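Local coordinates for protein acetyl-CoA acetyltransferase (Mycobacterium smegmatis, PDB 4EGV) that may act as an acyltransferase, being a monomeric thiolase-like protein of type 1 with an additional C-terminal domain, at residues H186-A191 with T470-G475; Y460-D465 with D491-L496. All coordinates share one frame; numbering follows the deposited sequence.

Contact 1 of 2, residues H186-A191 with T470-G475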
loop_
_atom_site.group_PDB
_atom_site.type_symbol
_atom_site.label_atom_id
_atom_site.label_comp_id
_atom_site.label_asym_id
_atom_site.label_seq_id
_atom_site.Cartn_x
_atom_site.Cartn_y
_atom_site.Cartn_z
ATOM N N HIS A 186 -3.190 22.834 7.287
ATOM C CA HIS A 186 -3.558 22.432 8.627
ATOM C C HIS A 186 -2.590 21.439 9.225
ATOM O O HIS A 186 -2.616 21.185 10.397
ATOM C CB HIS A 186 -4.973 21.880 8.660
ATOM C CG HIS A 186 -6.005 22.916 8.919
ATOM N ND1 HIS A 186 -6.605 23.625 7.914
ATOM C CD2 HIS A 186 -6.532 23.374 10.064
ATOM C CE1 HIS A 186 -7.461 24.474 8.429
ATOM N NE2 HIS A 186 -7.433 24.339 9.732
ATOM N N GLY A 187 -1.715 20.885 8.422
ATOM C CA GLY A 187 -0.695 20.046 8.980
ATOM C C GLY A 187 -0.667 18.702 8.347
ATOM O O GLY A 187 0.227 17.932 8.564
ATOM N N LEU A 188 -1.659 18.423 7.545
ATOM C CA LEU A 188 -1.670 17.179 6.844
ATOM C C LEU A 188 -0.748 17.197 5.657
ATOM O O LEU A 188 -1.173 17.199 4.520
ATOM C CB LEU A 188 -3.065 16.861 6.390
ATOM C CG LEU A 188 -4.182 17.333 7.287
ATOM C CD1 LEU A 188 -5.093 16.217 7.463
ATOM C CD2 LEU A 188 -3.611 17.758 8.565
ATOM N N ILE A 189 0.541 17.184 5.917
ATOM C CA ILE A 189 1.453 17.100 4.802
ATOM C C ILE A 189 2.115 15.717 4.664
ATOM O O ILE A 189 2.094 15.132 3.612
ATOM C CB ILE A 189 2.444 18.278 4.756
ATOM C CG1 ILE A 189 3.595 17.941 3.819
ATOM C CG2 ILE A 189 2.940 18.614 6.117
ATOM C CD1 ILE A 189 3.402 18.445 2.413
ATOM N N GLY A 190 2.649 15.134 5.732
ATOM C CA GLY A 190 3.237 13.808 5.702
ATOM C C GLY A 190 2.289 12.632 5.911
ATOM O O GLY A 190 1.237 12.790 6.473
ATOM N N ALA A 191 2.671 11.443 5.462
ATOM C CA ALA A 191 1.829 10.264 5.563
ATOM C C ALA A 191 1.358 9.868 6.959
ATOM O O ALA A 191 0.260 9.491 7.115
ATOM C CB ALA A 191 2.466 9.137 4.928
ATOM N N THR A 470 1.294 19.227 19.382
ATOM C CA THR A 470 0.306 19.885 18.541
ATOM C C THR A 470 -0.763 18.904 18.105
ATOM O O THR A 470 -0.444 17.862 17.545
ATOM C CB THR A 470 0.980 20.499 17.276
ATOM O OG1 THR A 470 1.989 21.415 17.671
ATOM C CG2 THR A 470 -0.012 21.242 16.377
ATOM N N GLY A 471 -2.022 19.271 18.344
ATOM C CA GLY A 471 -3.184 18.468 17.985
ATOM C C GLY A 471 -3.831 18.857 16.671
ATOM O O GLY A 471 -3.939 20.015 16.328
ATOM N N ILE A 472 -4.241 17.861 15.912
ATOM C CA ILE A 472 -5.010 18.089 14.707
ATOM C C ILE A 472 -6.334 17.398 14.916
ATOM O O ILE A 472 -6.393 16.243 15.352
ATOM C CB ILE A 472 -4.352 17.467 13.480
ATOM C CG1 ILE A 472 -2.825 17.724 13.453
ATOM C CG2 ILE A 472 -5.103 17.863 12.229
ATOM C CD1 ILE A 472 -2.347 18.956 12.763
ATOM N N ILE A 473 -7.400 18.115 14.613
ATOM C CA ILE A 473 -8.730 17.615 14.853
ATOM C C ILE A 473 -9.556 17.672 13.566
ATOM O O ILE A 473 -9.488 18.641 12.820
ATOM C CB ILE A 473 -9.401 18.419 16.004
ATOM C CG1 ILE A 473 -8.552 18.335 17.266
ATOM C CG2 ILE A 473 -10.856 17.949 16.269
ATOM C CD1 ILE A 473 -9.225 18.853 18.507
ATOM N N ILE A 474 -10.314 16.613 13.300
ATOM C CA ILE A 474 -11.461 16.705 12.407
ATOM C C ILE A 474 -12.696 16.715 13.281
ATOM O O ILE A 474 -12.889 15.830 14.099
ATOM C CB ILE A 474 -11.532 15.538 11.421
ATOM C CG1 ILE A 474 -10.385 15.588 10.411
ATOM C CG2 ILE A 474 -12.866 15.536 10.683
ATOM C CD1 ILE A 474 -10.065 14.275 9.800
ATOM N N GLY A 475 -13.536 17.694 13.056
ATOM C CA GLY A 475 -14.743 17.858 13.822
ATOM C C GLY A 475 -16.025 17.891 13.048
ATOM O O GLY A 475 -16.048 17.845 11.863
#
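Ile472 supplies almost the whole strand side of this contact, and its two branches meet different partners. CG2 packs against Leu188 CD2 at 4.0 Å, an apolar touch in which the two side chains run alongside each other with opposite headings. The other branch ends with CD1 lying 3.3 Å from His186 O and 4.3 Å from Gly187 CA, so the tip of the isoleucine rests on backbone. With chi1 of -44°, CG1 stands beside the backbone N of Ile472 while CG2 lies anti to it, and this splits the branches between His186-Gly187 and Leu188. No hydrogen bond crosses between the segments; the fit is one of shape, with 119 Å² buried, and the closest CA pair, Gly187 and Ile472, is 7.4 Å apart.

Residues 470-475 belong to an antiparallel sheet of the additional C-terminal domain, a domain whose sequence is related to OB-fold proteins, consistent with the five strands of that sheet. In the plane of the sheet, Ile472 is paired through its backbone with Thr461 of strand 453-463, so its side chain projects from the sheet face toward the loop.

Local turns set the path of loop 186-191. Leu188 sits at the centre of an inverse gamma turn, and Gly187 adopts a positive phi of 126°, a region favourable to glycine. His186 is fastened at both ring nitrogens, ND1 to Tyr182 O and NE2 to the backbone N of Asn515, while its ring also meets Tyr182 edge-to-face. Beyond Ile472, Leu188 also packs on Gln194 and Leu197 of helix 191-206.

Contact 2 of 2, residues Y460-D465 with D491-L496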
loop_
_atom_site.group_PDB
_atom_site.type_symbol
_atom_site.label_atom_id
_atom_site.label_comp_id
_atom_site.label_asym_id
_atom_site.label_seq_id
_atom_site.Cartn_x
_atom_site.Cartn_y
_atom_site.Cartn_z
ATOM N N TYR A 460 -8.804 12.743 15.596
ATOM C CA TYR A 460 -7.732 13.568 16.105
ATOM C C TYR A 460 -6.394 12.862 15.889
ATOM O O TYR A 460 -6.311 11.643 15.688
ATOM C CB TYR A 460 -7.935 13.828 17.614
ATOM C CG TYR A 460 -7.784 12.582 18.475
ATOM C CD1 TYR A 460 -6.583 12.296 19.130
ATOM C CD2 TYR A 460 -8.841 11.681 18.618
ATOM C CE1 TYR A 460 -6.432 11.154 19.901
ATOM C CE2 TYR A 460 -8.705 10.524 19.396
ATOM C CZ TYR A 460 -7.488 10.268 20.043
ATOM O OH TYR A 460 -7.342 9.128 20.805
ATOM N N THR A 461 -5.339 13.651 15.939
ATOM C CA THR A 461 -4.016 13.107 16.182
ATOM C C THR A 461 -3.177 14.137 16.951
ATOM O O THR A 461 -3.594 15.284 17.105
ATOM C CB THR A 461 -3.355 12.637 14.858
ATOM O OG1 THR A 461 -2.102 12.000 15.133
ATOM C CG2 THR A 461 -3.199 13.780 13.888
ATOM N N VAL A 462 -2.026 13.717 17.461
ATOM C CA VAL A 462 -1.132 14.637 18.129
ATOM C C VAL A 462 0.278 14.484 17.568
ATOM O O VAL A 462 0.743 13.367 17.320
ATOM C CB VAL A 462 -1.108 14.402 19.649
ATOM C CG1 VAL A 462 -0.278 15.495 20.347
ATOM C CG2 VAL A 462 -2.495 14.375 20.221
ATOM N N ARG A 463 0.966 15.601 17.364
ATOM C CA ARG A 463 2.372 15.542 16.962
ATOM C C ARG A 463 3.275 15.673 18.169
ATOM O O ARG A 463 3.338 16.719 18.776
ATOM C CB ARG A 463 2.714 16.635 15.964
ATOM C CG ARG A 463 1.803 16.705 14.766
ATOM C CD ARG A 463 2.495 17.319 13.579
ATOM N NE ARG A 463 3.691 16.540 13.290
ATOM C CZ ARG A 463 4.212 16.340 12.084
ATOM N NH1 ARG A 463 3.663 16.870 10.985
ATOM N NH2 ARG A 463 5.291 15.595 11.992
ATOM N N TYR A 464 3.961 14.596 18.511
ATOM C CA TYR A 464 4.840 14.556 19.675
ATOM C C TYR A 464 6.269 14.933 19.294
ATOM O O TYR A 464 7.138 15.113 20.143
ATOM C CB TYR A 464 4.821 13.187 20.343
ATOM C CG TYR A 464 3.479 12.748 20.812
ATOM C CD1 TYR A 464 2.947 13.215 21.995
ATOM C CD2 TYR A 464 2.741 11.820 20.082
ATOM C CE1 TYR A 464 1.693 12.782 22.438
ATOM C CE2 TYR A 464 1.500 11.374 20.522
ATOM C CZ TYR A 464 0.983 11.863 21.696
ATOM O OH TYR A 464 -0.233 11.416 22.113
ATOM N N ASP A 465 6.502 15.077 18.008
ATOM C CA ASP A 465 7.808 15.457 17.531
ATOM C C ASP A 465 7.950 16.972 17.475
ATOM O O ASP A 465 9.035 17.470 17.257
ATOM C CB ASP A 465 8.140 14.766 16.186
ATOM C CG ASP A 465 6.942 14.745 15.189
ATOM O OD1 ASP A 465 5.772 14.716 15.630
ATOM O OD2 ASP A 465 7.154 14.752 13.953
ATOM N N ASP A 491 -4.630 22.705 27.606
ATOM C CA ASP A 491 -5.761 21.905 28.142
ATOM C C ASP A 491 -6.277 20.801 27.182
ATOM O O ASP A 491 -6.448 19.635 27.578
ATOM C CB ASP A 491 -6.945 22.803 28.615
ATOM C CG ASP A 491 -6.635 23.591 29.917
ATOM O OD1 ASP A 491 -6.464 22.973 31.019
ATOM O OD2 ASP A 491 -6.583 24.851 29.808
ATOM N N LEU A 492 -6.531 21.192 25.934
ATOM C CA LEU A 492 -7.048 20.312 24.894
ATOM C C LEU A 492 -6.078 19.205 24.523
ATOM O O LEU A 492 -6.467 18.044 24.379
ATOM C CB LEU A 492 -7.425 21.116 23.648
ATOM C CG LEU A 492 -8.237 20.441 22.536
ATOM C CD1 LEU A 492 -9.279 19.455 23.036
ATOM C CD2 LEU A 492 -8.873 21.420 21.587
ATOM N N VAL A 493 -4.813 19.560 24.395
ATOM C CA VAL A 493 -3.771 18.613 24.046
ATOM C C VAL A 493 -3.571 17.539 25.125
ATOM O O VAL A 493 -3.251 16.406 24.822
ATOM C CB VAL A 493 -2.451 19.376 23.651
ATOM C CG1 VAL A 493 -1.268 18.437 23.453
ATOM C CG2 VAL A 493 -2.673 20.196 22.387
ATOM N N LYS A 494 -3.780 17.890 26.376
ATOM C CA LYS A 494 -3.701 16.932 27.473
ATOM C C LYS A 494 -4.794 15.847 27.305
ATOM O O LYS A 494 -4.528 14.662 27.499
ATOM C CB LYS A 494 -3.829 17.698 28.809
ATOM C CG LYS A 494 -3.638 16.903 30.083
ATOM C CD LYS A 494 -3.404 17.834 31.285
ATOM C CE LYS A 494 -2.486 17.121 32.322
ATOM N NZ LYS A 494 -2.478 17.792 33.634
ATOM N N LEU A 495 -6.008 16.263 26.919
ATOM C CA LEU A 495 -7.116 15.338 26.658
ATOM C C LEU A 495 -6.837 14.421 25.459
ATOM O O LEU A 495 -7.147 13.234 25.526
ATOM C CB LEU A 495 -8.455 16.086 26.483
ATOM C CG LEU A 495 -9.694 15.195 26.315
ATOM C CD1 LEU A 495 -10.174 14.539 27.642
ATOM C CD2 LEU A 495 -10.802 15.958 25.641
ATOM N N LEU A 496 -6.259 14.966 24.383
ATOM C CA LEU A 496 -5.929 14.173 23.186
ATOM C C LEU A 496 -4.777 13.178 23.386
ATOM O O LEU A 496 -4.784 12.079 22.801
ATOM C CB LEU A 496 -5.634 15.051 21.972
ATOM C CG LEU A 496 -6.655 16.101 21.531
ATOM C CD1 LEU A 496 -6.118 16.984 20.421
ATOM C CD2 LEU A 496 -7.943 15.475 21.108
#
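The ring of Tyr460 lies beside Leu496: CD2 of the leucine is 3.9 Å from Tyr460 CG, and Leu496 O comes obliquely to within 3.5 Å of Tyr460 CE1. A chi1 of 67° places the ring between the backbone N and the carbonyl carbon of Tyr460, and its OH is hydrogen-bonded to Arg203 NH2. One face of the Tyr464 ring carries Val462 CG1, 3.9 Å above the plane and offset toward the rim. Within segment 460-465, the guanidinium of Arg463 meets Asp465 at its edge in a salt bridge: NH2 reaches OD2 at 2.8 Å from the syn side, with an N-H...O angle of 153°.

Apolar packing also joins the segments at Val462, whose CG2 lies 3.7 Å from Leu496 CB while CG1 reaches Val493 CG1 at 4.4 Å. Thr461, between the two contacting residues, points away from the helix.

Strand 460-463 and helix 491-496 cross at 107°, their axes 9.1 Å apart. Along the chain the helix comes between the third and fourth strands of the sheet, 482-487 and 505-509, consistent with an OB-like fold, and Leu492 and Leu496 also reach Ile473 on the adjoining strand 470-476.

In the fold
The centres of contacts 1 and 2 are about 11 Å apart, and both use one antiparallel sheet, in which strands 453-463 and 470-476 are neighbours. Along the chain their segments alternate: 186-191, 460-465, 470-475, 491-496. The strands are stitched directly, with Thr470 O 2.7 Å from Arg463 N, a probable hydrogen bond. Ile472 faces the loop, and Thr461 likewise turns from the helix, whereas Ile473, Tyr460 and Val462 meet helix 490-498. Contact 2 therefore joins parts of the C-terminal domain to each other, while contact 1 ties that domain to a loop preceding helix 191-206, far earlier in the sequence.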